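Local coordinates for hypothetical protein SA0798 (Staphylococcus aureus subsp. aureus N315, PDB 1XG8), which is of unknown function but belongs to a thioredoxin-like family, so a thiol-related role is possible yet unproven, at residues A[89-92]-A[98-101]; A[41-46]-A[102-107]; A[34-39]-A[48-53]. All coordinates share one frame; numbering follows the deposited sequence.

Interaction 1: residues A[89-92]-A[98-101]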
loop_
_atom_site.group_PDB
_atom_site.type_symbol
_atom_site.label_atom_id
_atom_site.label_comp_id
_atom_site.label_asym_id
_atom_site.label_seq_id
_atom_site.Cartn_x
_atom_site.Cartn_y
_atom_site.Cartn_z
ATOM N N TYR A 89 -6.800 -4.018 -2.326
ATOM C CA TYR A 89 -6.781 -2.566 -2.204
ATOM C C TYR A 89 -6.948 -2.139 -0.754
ATOM O O TYR A 89 -7.869 -2.585 -0.069
ATOM C CB TYR A 89 -7.906 -1.940 -3.024
ATOM C CG TYR A 89 -8.147 -0.477 -2.699
ATOM C CD1 TYR A 89 -7.232 0.509 -3.079
ATOM C CD2 TYR A 89 -9.275 -0.084 -1.977
ATOM C CE1 TYR A 89 -7.436 1.845 -2.743
ATOM C CE2 TYR A 89 -9.489 1.245 -1.638
ATOM C CZ TYR A 89 -8.569 2.202 -2.022
ATOM O OH TYR A 89 -8.786 3.508 -1.676
ATOM N N VAL A 90 -6.056 -1.269 -0.294
ATOM C CA VAL A 90 -6.123 -0.762 1.070
ATOM C C VAL A 90 -6.360 0.748 1.092
ATOM O O VAL A 90 -7.335 1.208 1.672
ATOM C CB VAL A 90 -4.834 -1.098 1.849
ATOM C CG1 VAL A 90 -4.851 -0.419 3.204
ATOM C CG2 VAL A 90 -4.715 -2.605 2.021
ATOM N N ALA A 91 -5.483 1.514 0.445
ATOM C CA ALA A 91 -5.604 2.975 0.415
ATOM C C ALA A 91 -4.856 3.613 -0.764
ATOM O O ALA A 91 -3.824 3.107 -1.202
ATOM C CB ALA A 91 -5.083 3.559 1.742
ATOM N N ASP A 92 -5.378 4.727 -1.270
ATOM C CA ASP A 92 -4.747 5.430 -2.387
ATOM C C ASP A 92 -4.812 6.953 -2.254
ATOM O O ASP A 92 -5.827 7.499 -1.833
ATOM C CB ASP A 92 -5.383 5.005 -3.730
ATOM C CG ASP A 92 -6.822 5.498 -3.902
ATOM O OD1 ASP A 92 -7.665 5.178 -3.048
ATOM O OD2 ASP A 92 -7.120 6.191 -4.902
ATOM N N LYS A 98 -5.519 5.152 10.224
ATOM C CA LYS A 98 -6.629 4.283 10.598
ATOM C C LYS A 98 -7.029 3.348 9.467
ATOM O O LYS A 98 -7.447 2.220 9.721
ATOM C CB LYS A 98 -7.838 5.111 11.022
ATOM C CG LYS A 98 -7.665 5.795 12.367
ATOM C CD LYS A 98 -7.464 4.781 13.494
ATOM C CE LYS A 98 -7.114 5.471 14.810
ATOM N NZ LYS A 98 -8.154 6.451 15.215
ATOM N N GLN A 99 -6.916 3.814 8.225
ATOM C CA GLN A 99 -7.248 2.982 7.068
ATOM C C GLN A 99 -6.340 1.755 7.048
ATOM O O GLN A 99 -6.785 0.639 6.767
ATOM C CB GLN A 99 -7.035 3.737 5.763
ATOM C CG GLN A 99 -7.836 4.989 5.613
ATOM C CD GLN A 99 -7.772 5.507 4.197
ATOM O OE1 GLN A 99 -8.285 4.865 3.274
ATOM N NE2 GLN A 99 -7.126 6.659 4.007
ATOM N N ILE A 100 -5.060 1.979 7.329
ATOM C CA ILE A 100 -4.096 0.903 7.358
ATOM C C ILE A 100 -4.372 -0.024 8.541
ATOM O O ILE A 100 -4.430 -1.242 8.379
ATOM C CB ILE A 100 -2.650 1.424 7.503
ATOM C CG1 ILE A 100 -2.365 2.513 6.466
ATOM C CG2 ILE A 100 -1.676 0.259 7.356
ATOM C CD1 ILE A 100 -2.631 2.097 5.069
ATOM N N THR A 101 -4.550 0.544 9.730
ATOM C CA THR A 101 -4.781 -0.283 10.909
ATOM C C THR A 101 -6.123 -1.006 10.915
ATOM O O THR A 101 -6.194 -2.195 11.240
ATOM C CB THR A 101 -4.629 0.537 12.221
ATOM O OG1 THR A 101 -5.537 1.646 12.217
ATOM C CG2 THR A 101 -3.198 1.034 12.361
#

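Interaction 2: residues A[41-46]-A[102-107]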
loop_
_atom_site.group_PDB
_atom_site.type_symbol
_atom_site.label_atom_id
_atom_site.label_comp_id
_atom_site.label_asym_id
_atom_site.label_seq_id
_atom_site.Cartn_x
_atom_site.Cartn_y
_atom_site.Cartn_z
ATOM N N ARG A 41 5.796 -1.717 14.455
ATOM C CA ARG A 41 5.487 -1.281 15.808
ATOM C C ARG A 41 4.102 -1.693 16.307
ATOM O O ARG A 41 3.954 -2.143 17.441
ATOM C CB ARG A 41 5.646 0.237 15.884
ATOM C CG ARG A 41 5.148 0.886 17.159
ATOM C CD ARG A 41 5.651 2.315 17.224
ATOM N NE ARG A 41 5.370 3.057 15.995
ATOM C CZ ARG A 41 6.254 3.829 15.362
ATOM N NH1 ARG A 41 7.486 3.964 15.838
ATOM N NH2 ARG A 41 5.905 4.471 14.253
ATOM N N LYS A 42 3.090 -1.546 15.462
ATOM C CA LYS A 42 1.729 -1.895 15.844
ATOM C C LYS A 42 1.425 -3.382 15.719
ATOM O O LYS A 42 0.593 -3.906 16.462
ATOM C CB LYS A 42 0.737 -1.081 15.014
ATOM C CG LYS A 42 0.881 0.414 15.236
ATOM C CD LYS A 42 -0.132 1.197 14.439
ATOM C CE LYS A 42 -0.280 2.601 14.998
ATOM N NZ LYS A 42 -0.864 2.584 16.369
ATOM N N TYR A 43 2.090 -4.061 14.787
ATOM C CA TYR A 43 1.878 -5.494 14.610
ATOM C C TYR A 43 3.211 -6.226 14.607
ATOM O O TYR A 43 3.637 -6.778 13.592
ATOM C CB TYR A 43 1.110 -5.763 13.318
ATOM C CG TYR A 43 -0.165 -4.957 13.225
ATOM C CD1 TYR A 43 -0.177 -3.712 12.587
ATOM C CD2 TYR A 43 -1.349 -5.409 13.816
ATOM C CE1 TYR A 43 -1.329 -2.937 12.540
ATOM C CE2 TYR A 43 -2.514 -4.636 13.776
ATOM C CZ TYR A 43 -2.489 -3.400 13.134
ATOM O OH TYR A 43 -3.617 -2.619 13.092
ATOM N N PRO A 44 3.873 -6.255 15.772
ATOM C CA PRO A 44 5.170 -6.880 16.046
ATOM C C PRO A 44 5.241 -8.346 15.667
ATOM O O PRO A 44 6.279 -8.824 15.211
ATOM C CB PRO A 44 5.332 -6.697 17.550
ATOM C CG PRO A 44 4.482 -5.516 17.854
ATOM C CD PRO A 44 3.275 -5.770 17.026
ATOM N N ASN A 45 4.135 -9.057 15.853
ATOM C CA ASN A 45 4.112 -10.481 15.563
ATOM C C ASN A 45 3.714 -10.850 14.151
ATOM O O ASN A 45 3.625 -12.030 13.826
ATOM C CB ASN A 45 3.197 -11.204 16.553
ATOM C CG ASN A 45 3.601 -10.961 17.998
ATOM O OD1 ASN A 45 4.751 -11.190 18.378
ATOM N ND2 ASN A 45 2.655 -10.493 18.810
ATOM N N ILE A 46 3.467 -9.859 13.304
ATOM C CA ILE A 46 3.098 -10.165 11.928
ATOM C C ILE A 46 4.297 -9.870 11.051
ATOM O O ILE A 46 5.031 -8.924 11.308
ATOM C CB ILE A 46 1.888 -9.321 11.452
ATOM C CG1 ILE A 46 0.682 -9.585 12.359
ATOM C CG2 ILE A 46 1.540 -9.668 10.002
ATOM C CD1 ILE A 46 -0.575 -8.858 11.930
ATOM N N ARG A 102 -7.185 -0.305 10.550
ATOM C CA ARG A 102 -8.486 -0.943 10.539
ATOM C C ARG A 102 -8.562 -2.073 9.522
ATOM O O ARG A 102 -9.307 -3.027 9.710
ATOM C CB ARG A 102 -9.583 0.092 10.287
ATOM C CG ARG A 102 -9.790 1.021 11.472
ATOM C CD ARG A 102 -10.877 2.043 11.225
ATOM N NE ARG A 102 -11.031 2.927 12.378
ATOM C CZ ARG A 102 -11.929 3.904 12.468
ATOM N NH1 ARG A 102 -12.770 4.137 11.468
ATOM N NH2 ARG A 102 -11.995 4.647 13.567
ATOM N N PHE A 103 -7.795 -1.967 8.445
ATOM C CA PHE A 103 -7.788 -3.009 7.422
ATOM C C PHE A 103 -7.161 -4.282 8.006
ATOM O O PHE A 103 -7.670 -5.380 7.815
ATOM C CB PHE A 103 -6.987 -2.558 6.198
ATOM C CG PHE A 103 -6.973 -3.563 5.075
ATOM C CD1 PHE A 103 -8.007 -3.601 4.146
ATOM C CD2 PHE A 103 -5.929 -4.487 4.956
ATOM C CE1 PHE A 103 -8.007 -4.546 3.105
ATOM C CE2 PHE A 103 -5.919 -5.438 3.921
ATOM C CZ PHE A 103 -6.962 -5.465 2.992
ATOM N N ILE A 104 -6.052 -4.128 8.721
ATOM C CA ILE A 104 -5.379 -5.267 9.332
ATOM C C ILE A 104 -6.166 -5.775 10.539
ATOM O O ILE A 104 -6.426 -6.979 10.655
ATOM C CB ILE A 104 -3.949 -4.892 9.773
ATOM C CG1 ILE A 104 -3.094 -4.607 8.541
ATOM C CG2 ILE A 104 -3.326 -6.024 10.592
ATOM C CD1 ILE A 104 -1.715 -4.119 8.883
ATOM N N ASP A 105 -6.548 -4.860 11.430
ATOM C CA ASP A 105 -7.321 -5.225 12.622
ATOM C C ASP A 105 -8.549 -6.039 12.259
ATOM O O ASP A 105 -8.865 -7.033 12.913
ATOM C CB ASP A 105 -7.763 -3.978 13.377
ATOM C CG ASP A 105 -6.613 -3.275 14.046
ATOM O OD1 ASP A 105 -5.488 -3.833 14.051
ATOM O OD2 ASP A 105 -6.832 -2.166 14.580
ATOM N N GLN A 106 -9.242 -5.602 11.215
ATOM C CA GLN A 106 -10.433 -6.287 10.755
ATOM C C GLN A 106 -10.104 -7.742 10.453
ATOM O O GLN A 106 -10.893 -8.631 10.769
ATOM C CB GLN A 106 -10.985 -5.596 9.507
ATOM C CG GLN A 106 -12.284 -6.177 8.987
ATOM C CD GLN A 106 -12.115 -7.579 8.436
ATOM O OE1 GLN A 106 -11.157 -7.864 7.710
ATOM N NE2 GLN A 106 -13.051 -8.462 8.767
ATOM N N LYS A 107 -8.942 -7.985 9.844
ATOM C CA LYS A 107 -8.516 -9.346 9.512
ATOM C C LYS A 107 -8.221 -10.163 10.770
ATOM O O LYS A 107 -8.680 -11.296 10.904
ATOM C CB LYS A 107 -7.274 -9.308 8.617
ATOM C CG LYS A 107 -7.583 -9.211 7.133
ATOM C CD LYS A 107 -6.351 -8.800 6.349
ATOM C CE LYS A 107 -6.390 -9.310 4.917
ATOM N NZ LYS A 107 -7.700 -9.103 4.268
#

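Interaction 3: residues A[34-39]-A[48-53]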
loop_
_atom_site.group_PDB
_atom_site.type_symbol
_atom_site.label_atom_id
_atom_site.label_comp_id
_atom_site.label_asym_id
_atom_site.label_seq_id
_atom_site.Cartn_x
_atom_site.Cartn_y
_atom_site.Cartn_z
ATOM N N TRP A 34 7.350 5.292 5.779
ATOM C CA TRP A 34 6.546 5.453 6.985
ATOM C C TRP A 34 5.832 4.163 7.354
ATOM O O TRP A 34 5.797 3.756 8.510
ATOM C CB TRP A 34 5.532 6.552 6.730
ATOM C CG TRP A 34 4.362 6.567 7.634
ATOM C CD1 TRP A 34 4.302 7.090 8.893
ATOM C CD2 TRP A 34 3.033 6.142 7.309
ATOM N NE1 TRP A 34 3.016 7.032 9.364
ATOM C CE2 TRP A 34 2.216 6.456 8.412
ATOM C CE3 TRP A 34 2.455 5.533 6.187
ATOM C CZ2 TRP A 34 0.842 6.185 8.428
ATOM C CZ3 TRP A 34 1.087 5.261 6.199
ATOM C CH2 TRP A 34 0.297 5.589 7.313
ATOM N N LEU A 35 5.270 3.527 6.340
ATOM C CA LEU A 35 4.522 2.289 6.494
ATOM C C LEU A 35 5.316 1.177 7.193
ATOM O O LEU A 35 4.801 0.488 8.080
ATOM C CB LEU A 35 4.070 1.831 5.107
ATOM C CG LEU A 35 2.869 0.917 4.946
ATOM C CD1 LEU A 35 1.642 1.514 5.619
ATOM C CD2 LEU A 35 2.630 0.736 3.466
ATOM N N GLN A 36 6.576 1.016 6.804
ATOM C CA GLN A 36 7.416 -0.021 7.375
ATOM C C GLN A 36 7.555 0.027 8.894
ATOM O O GLN A 36 7.291 -0.967 9.564
ATOM C CB GLN A 36 8.788 -0.012 6.684
ATOM C CG GLN A 36 8.764 -0.732 5.331
ATOM C CD GLN A 36 9.778 -0.211 4.325
ATOM O OE1 GLN A 36 9.768 0.964 3.974
ATOM N NE2 GLN A 36 10.647 -1.091 3.842
ATOM N N PRO A 37 7.953 1.176 9.467
ATOM C CA PRO A 37 8.093 1.242 10.927
ATOM C C PRO A 37 6.745 1.134 11.607
ATOM O O PRO A 37 6.605 0.477 12.625
ATOM C CB PRO A 37 8.731 2.609 11.158
ATOM C CG PRO A 37 9.468 2.859 9.899
ATOM C CD PRO A 37 8.480 2.401 8.853
ATOM N N LEU A 38 5.755 1.802 11.033
ATOM C CA LEU A 38 4.400 1.790 11.561
ATOM C C LEU A 38 3.930 0.372 11.879
ATOM O O LEU A 38 3.553 0.068 13.005
ATOM C CB LEU A 38 3.449 2.408 10.537
ATOM C CG LEU A 38 1.969 2.485 10.914
ATOM C CD1 LEU A 38 1.783 3.527 12.005
ATOM C CD2 LEU A 38 1.139 2.836 9.681
ATOM N N LEU A 39 3.954 -0.495 10.875
ATOM C CA LEU A 39 3.497 -1.864 11.048
ATOM C C LEU A 39 4.388 -2.683 11.971
ATOM O O LEU A 39 3.892 -3.501 12.753
ATOM C CB LEU A 39 3.383 -2.545 9.689
ATOM C CG LEU A 39 2.494 -1.810 8.693
ATOM C CD1 LEU A 39 2.345 -2.666 7.453
ATOM C CD2 LEU A 39 1.137 -1.517 9.313
ATOM N N PHE A 48 5.761 -8.794 7.415
ATOM C CA PHE A 48 5.407 -8.087 6.196
ATOM C C PHE A 48 6.632 -8.017 5.321
ATOM O O PHE A 48 7.749 -7.965 5.815
ATOM C CB PHE A 48 4.970 -6.647 6.508
ATOM C CG PHE A 48 3.708 -6.549 7.316
ATOM C CD1 PHE A 48 2.469 -6.758 6.724
ATOM C CD2 PHE A 48 3.759 -6.267 8.677
ATOM C CE1 PHE A 48 1.305 -6.690 7.480
ATOM C CE2 PHE A 48 2.599 -6.198 9.436
ATOM C CZ PHE A 48 1.376 -6.410 8.837
ATOM N N LYS A 49 6.416 -8.023 4.016
ATOM C CA LYS A 49 7.501 -7.897 3.055
ATOM C C LYS A 49 7.068 -6.690 2.228
ATOM O O LYS A 49 5.937 -6.644 1.742
ATOM C CB LYS A 49 7.625 -9.159 2.187
ATOM C CG LYS A 49 6.332 -9.590 1.503
ATOM C CD LYS A 49 6.518 -10.851 0.664
ATOM C CE LYS A 49 6.972 -12.025 1.522
ATOM N NZ LYS A 49 7.101 -13.283 0.724
ATOM N N TYR A 50 7.949 -5.708 2.085
ATOM C CA TYR A 50 7.600 -4.494 1.353
ATOM C C TYR A 50 8.191 -4.354 -0.040
ATOM O O TYR A 50 9.323 -4.754 -0.297
ATOM C CB TYR A 50 7.975 -3.265 2.190
ATOM C CG TYR A 50 7.368 -3.284 3.571
ATOM C CD1 TYR A 50 7.871 -4.128 4.558
ATOM C CD2 TYR A 50 6.264 -2.486 3.885
ATOM C CE1 TYR A 50 7.292 -4.183 5.826
ATOM C CE2 TYR A 50 5.677 -2.534 5.153
ATOM C CZ TYR A 50 6.199 -3.387 6.116
ATOM O OH TYR A 50 5.623 -3.462 7.363
ATOM N N THR A 51 7.406 -3.774 -0.937
ATOM C CA THR A 51 7.845 -3.550 -2.302
ATOM C C THR A 51 7.324 -2.216 -2.809
ATOM O O THR A 51 6.187 -1.833 -2.537
ATOM C CB THR A 51 7.344 -4.648 -3.258
ATOM O OG1 THR A 51 7.826 -5.924 -2.823
ATOM C CG2 THR A 51 7.839 -4.376 -4.678
ATOM N N TYR A 52 8.172 -1.511 -3.543
ATOM C CA TYR A 52 7.805 -0.226 -4.109
ATOM C C TYR A 52 7.855 -0.338 -5.617
ATOM O O TYR A 52 8.850 -0.781 -6.191
ATOM C CB TYR A 52 8.764 0.869 -3.644
ATOM C CG TYR A 52 8.556 2.207 -4.335
ATOM C CD1 TYR A 52 7.394 2.954 -4.131
ATOM C CD2 TYR A 52 9.535 2.732 -5.184
ATOM C CE1 TYR A 52 7.217 4.190 -4.751
ATOM C CE2 TYR A 52 9.367 3.967 -5.808
ATOM C CZ TYR A 52 8.208 4.690 -5.585
ATOM O OH TYR A 52 8.057 5.916 -6.190
ATOM N N ILE A 53 6.765 0.065 -6.252
ATOM C CA ILE A 53 6.660 0.017 -7.695
ATOM C C ILE A 53 6.418 1.399 -8.291
ATOM O O ILE A 53 5.362 2.008 -8.101
ATOM C CB ILE A 53 5.536 -0.948 -8.119
ATOM C CG1 ILE A 53 5.961 -2.379 -7.790
ATOM C CG2 ILE A 53 5.218 -0.782 -9.599
ATOM C CD1 ILE A 53 4.886 -3.395 -8.030
#

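Interaction 1: residues A[89-92]-A[98-101]
Val90 and Ile100 make the apolar centre of this contact. CG1 of Val90 meets CD1 of Ile100 at 3.8 Å, a methyl-to-methyl touch between side chains that run at about a right angle to each other. CG1 of Val90 stands anti to the backbone nitrogen (chi1 173°). This turns it to the helix, while CG2 lies beside the nitrogen and packs on Phe103. Ile100 folds its CG1 arm (chi1 -51°, chi2 -55°), which brings CD1 toward the strand although the side chain starts off to one side. The same CD1 lies 4.4 Å from CB of Ala91, a looser touch.

The CB of Ala91 points toward the helix. CD of Gln99 approaches it at 4.1 Å, at the end of a side chain that is extended beyond CG. No hydrogen bond joins the two segments.

The backbone sets this pattern. Val90 and Ala91 both face Ile83 of the neighbouring strand in a classic beta bulge, and both hydrogen-bond to it through the backbone. Such a bulge is consistent with two consecutive residues both touching the helix. Ile100 also packs on Ile83, and on its other neighbours Leu35 and Leu39 of helix 28-42. Within the strand, Tyr89 lays one ring face over N of Ala91, 3.7 Å above the plane. Its hydroxyl is modelled unusually close to Asp92, too close for the length to be trusted. The other carboxylate oxygen of Asp92, OD2, accepts a hydrogen bond from the backbone of Phe79.

Strand 88-92 is an outermost strand of the sheet, and helix 97-110 follows it after a short loop and folds back over it. This is the terminal strand-to-helix packing of the thioredoxin fold.

Interaction 2: residues A[41-46]-A[102-107]
Tyr43 meets Ile104 with one ring face and Asp105 with its hydroxyl. CG2 of Ile104 sits 3.8 Å from the centroid of the Tyr43 ring, 18° off the ring normal, in a CH-pi contact. It is shifted toward the rim, with CE2 of Tyr43 its closest ring atom at 3.6 Å. In Ile104 a chi1 of -67° puts CG1 beside the backbone nitrogen and leaves CG2 anti to it, over the ring. The CG1 arm ends in CD1, 3.9 Å from CE1 of Tyr43, so both branches hold the ring.

Tyr43 is the first residue after helix 28-42 to leave helical geometry. It opens a type I turn to Ile46, closed by a backbone hydrogen bond from N of Ile46 to O of Tyr43 at 3.1 Å. This turn lies in the connection from helix to strand in the beta-alpha-beta unit of the thioredoxin-like fold, and the contact ties it to helix 97-110.

OD1 of Asp105 comes at the ring edge, in the ring plane, and accepts a hydrogen bond from OH of Tyr43. The modelled 2.4 Å is very short and its exact length doubtful. The carboxylate is turned 61° from the ring. Ile46 adds CD1, 4.2 Å from CG2 of Ile104, and packs with Tyr43 on Leu108.

Interaction 3: residues A[34-39]-A[48-53]
Gln36 sets its CG over one face of the Tyr50 ring; the amide plane beyond is tilted from the ring. This CG lies over the ring centre, 3.3 Å from the centroid, a close CH-pi contact. The aliphatic part of Gln36 does this work. Its chain is extended beyond CG and slides past the tyrosine in the opposite direction, with CD 4.0 Å from CG of Tyr50.

Leu39 serves two rings. Its CG stands beside the backbone nitrogen, and chi2 of -174° carries CD1 straight onward from CA. CD1 therefore comes over the middle of the Phe48 ring, 3.9 Å from the centroid and only 3° off the normal. CB of Leu39 is 3.7 Å from CE2 of Phe48 and also 3.4 Å from OH of Tyr50. The phenol end of Tyr50 thus abuts the leucine while one face of its ring is covered by Gln36. In both Phe48 and Tyr50 CG sits beside the backbone nitrogen, and both CB atoms start toward the helix. Leu35 adds a loose touch, its CG 4.5 Å from CE2 of Tyr50.

The helix is kinked at Pro37, which has no N-H to give to the preceding turn. The axes of 34-39 and 48-53 run antiparallel, at 172°, and come within 10.0 Å of each other. Strand 48-54 pairs in parallel with strand 8-14, as in the beta-alpha-beta crossover that begins the thioredoxin fold.

The three centres lie 12 to 13 Å apart. Interaction 3 closes first along the chain, within the beta-alpha-beta unit. Interaction 1 comes later and is wholly contained in the sequence span of interaction 2. Interactions 2 and 3 alternate their segments. Interactions 1 and 2 share helix 97-110; interactions 2 and 3 share helix 28-42; interactions 1 and 3 reach opposite outer strands of one sheet. Ile100 of interaction 1 touches the helix of interaction 3, and Ile104 touches Phe48 and Leu39, so the contacts form one continuous apolar layer. Together they pack both helices on the same face of the sheet, joining the N-terminal and C-terminal halves of the thioredoxin-like fold.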